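Local coordinates for excretory-secretory protein 2 (PDB 3NSW) that is probably an immunomodulator secreted by the hookworm Ancylostoma ceylanicum, built on a netrin-like fold and belonging to a family of nematode proteins, at residues V25-V30 against D74-L79. Numbering follows the deposited sequence.
Sequences VAYVTV and DTDYVL
The hydroxyl of T29 is gripped from two strands at once: OG1 gives its proton to OD1 of D76 at 2.7 Å and accepts the indole N-H of W43. With OG1 anti to its own carbonyl carbon (chi1 -55°), T29 meets the carboxylate from above its plane, while its CG2 lies against the same oxygen. The other oxygen, OD2, faces the phenol edge of Y27, whose ring stands nearly perpendicular to the carboxylate; OH to OD2 is a weak 3.4 Å approach.

Such cross-strand pairing illustrates how antiparallel strands combine a regular backbone ladder with two different faces. T29–D76 and Y27–V78 are non-hydrogen-bonded pairs; between them V28 and Y77 exchange two bonds, V28 N to Y77 O being nearly straight (172°), and A26 and L79 exchange two more. On the face of A26, V28, V30, Y77 and L79 the cross-strand contacts are apolar. V28 CG1 lies anti to the carbonyl carbon (chi1 -59°), which leaves CG2 to reach Y77 CB at 4.0 Å and touch L79 CB. V30 CG2 lies obliquely against the Y77 ring, 3.7 Å from CE2. Toward D74, V30 N still bonds T75 O, and D74 N reaches V30 O through a bent bond.

The pair forms the middle of the netrin-like sheet: strand 37-45 flanks 24-33, strand 88-92 flanks 75-82, and Y77 and L79 pack on V90.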
loop_
_atom_site.group_PDB
_atom_site.type_symbol
_atom_site.label_atom_id
_atom_site.label_comp_id
_atom_site.label_asym_id
_atom_site.label_seq_id
_atom_site.Cartn_x
_atom_site.Cartn_y
_atom_site.Cartn_z
ATOM N N VAL A 25 0.173 4.237 -5.601
ATOM C CA VAL A 25 1.118 3.305 -5.005
ATOM C C VAL A 25 2.032 4.151 -4.121
ATOM O O VAL A 25 2.601 5.141 -4.580
ATOM C CB VAL A 25 1.968 2.584 -6.057
ATOM C CG1 VAL A 25 2.826 1.532 -5.382
ATOM C CG2 VAL A 25 1.068 1.929 -7.130
ATOM N N ALA A 26 2.160 3.736 -2.867
ATOM C CA ALA A 26 2.841 4.528 -1.845
ATOM C C ALA A 26 3.914 3.756 -1.094
ATOM O O ALA A 26 3.856 2.537 -0.993
ATOM C CB ALA A 26 1.811 5.047 -0.862
ATOM N N TYR A 27 4.864 4.499 -0.518
ATOM C CA TYR A 27 5.924 3.969 0.339
ATOM C C TYR A 27 5.489 4.430 1.715
ATOM O O TYR A 27 5.374 5.642 1.946
ATOM C CB TYR A 27 7.244 4.642 -0.078
ATOM C CG TYR A 27 8.467 4.347 0.764
ATOM C CD1 TYR A 27 8.531 3.247 1.625
ATOM C CD2 TYR A 27 9.617 5.153 0.626
ATOM C CE1 TYR A 27 9.705 2.991 2.381
ATOM C CE2 TYR A 27 10.769 4.904 1.365
ATOM C CZ TYR A 27 10.808 3.829 2.230
ATOM O OH TYR A 27 11.954 3.576 2.943
ATOM N N VAL A 28 5.178 3.476 2.598
ATOM C CA VAL A 28 4.604 3.777 3.912
ATOM C C VAL A 28 5.329 3.039 5.037
ATOM O O VAL A 28 6.004 2.039 4.794
ATOM C CB VAL A 28 3.095 3.401 3.979
ATOM C CG1 VAL A 28 2.281 4.160 2.909
ATOM C CG2 VAL A 28 2.892 1.895 3.833
ATOM N N THR A 29 5.204 3.549 6.261
ATOM C CA THR A 29 5.552 2.774 7.441
ATOM C C THR A 29 4.279 2.561 8.236
ATOM O O THR A 29 3.488 3.496 8.423
ATOM C CB THR A 29 6.563 3.503 8.338
ATOM O OG1 THR A 29 7.724 3.849 7.574
ATOM C CG2 THR A 29 6.993 2.577 9.510
ATOM N N VAL A 30 4.070 1.329 8.694
ATOM C CA VAL A 30 2.990 1.045 9.651
ATOM C C VAL A 30 3.467 1.529 11.017
ATOM O O VAL A 30 4.500 1.073 11.518
ATOM C CB VAL A 30 2.630 -0.464 9.687
ATOM C CG1 VAL A 30 1.623 -0.783 10.809
ATOM C CG2 VAL A 30 2.092 -0.909 8.350
ATOM N N ASP A 74 6.208 -0.655 12.834
ATOM C CA ASP A 74 7.391 0.112 12.433
ATOM C C ASP A 74 8.055 -0.524 11.220
ATOM O O ASP A 74 9.280 -0.490 11.077
ATOM C CB ASP A 74 8.425 0.238 13.566
ATOM C CG ASP A 74 7.866 0.874 14.838
ATOM O OD1 ASP A 74 7.080 1.834 14.771
ATOM O OD2 ASP A 74 8.237 0.394 15.913
ATOM N N THR A 75 7.239 -1.128 10.360
ATOM C CA THR A 75 7.751 -1.841 9.194
ATOM C C THR A 75 7.346 -1.126 7.911
ATOM O O THR A 75 6.239 -0.588 7.811
ATOM C CB THR A 75 7.254 -3.297 9.188
ATOM O OG1 THR A 75 7.681 -3.931 10.404
ATOM C CG2 THR A 75 7.842 -4.074 8.014
ATOM N N ASP A 76 8.249 -1.108 6.935
ATOM C CA ASP A 76 8.023 -0.335 5.728
ATOM C C ASP A 76 7.390 -1.221 4.652
ATOM O O ASP A 76 7.826 -2.349 4.450
ATOM C CB ASP A 76 9.321 0.239 5.188
ATOM C CG ASP A 76 9.905 1.341 6.071
ATOM O OD1 ASP A 76 9.260 1.751 7.053
ATOM O OD2 ASP A 76 11.012 1.803 5.748
ATOM N N TYR A 77 6.395 -0.677 3.954
ATOM C CA TYR A 77 5.708 -1.399 2.873
ATOM C C TYR A 77 5.509 -0.546 1.636
ATOM O O TYR A 77 5.445 0.683 1.707
ATOM C CB TYR A 77 4.327 -1.842 3.360
ATOM C CG TYR A 77 4.398 -2.841 4.484
ATOM C CD1 TYR A 77 4.596 -4.191 4.220
ATOM C CD2 TYR A 77 4.313 -2.427 5.831
ATOM C CE1 TYR A 77 4.673 -5.123 5.258
ATOM C CE2 TYR A 77 4.398 -3.354 6.872
ATOM C CZ TYR A 77 4.572 -4.696 6.571
ATOM O OH TYR A 77 4.658 -5.616 7.581
ATOM N N VAL A 78 5.393 -1.203 0.487
ATOM C CA VAL A 78 4.814 -0.540 -0.669
ATOM C C VAL A 78 3.331 -0.901 -0.616
ATOM O O VAL A 78 2.978 -2.071 -0.427
ATOM C CB VAL A 78 5.435 -1.039 -1.988
ATOM C CG1 VAL A 78 4.727 -0.408 -3.182
ATOM C CG2 VAL A 78 6.923 -0.704 -2.030
ATOM N N LEU A 79 2.473 0.109 -0.762
ATOM C CA LEU A 79 1.036 -0.071 -0.595
ATOM C C LEU A 79 0.355 0.478 -1.827
ATOM O O LEU A 79 0.468 1.673 -2.100
ATOM C CB LEU A 79 0.562 0.714 0.636
ATOM C CG LEU A 79 -0.958 0.733 0.888
ATOM C CD1 LEU A 79 -1.481 -0.681 1.240
ATOM C CD2 LEU A 79 -1.325 1.750 1.970
#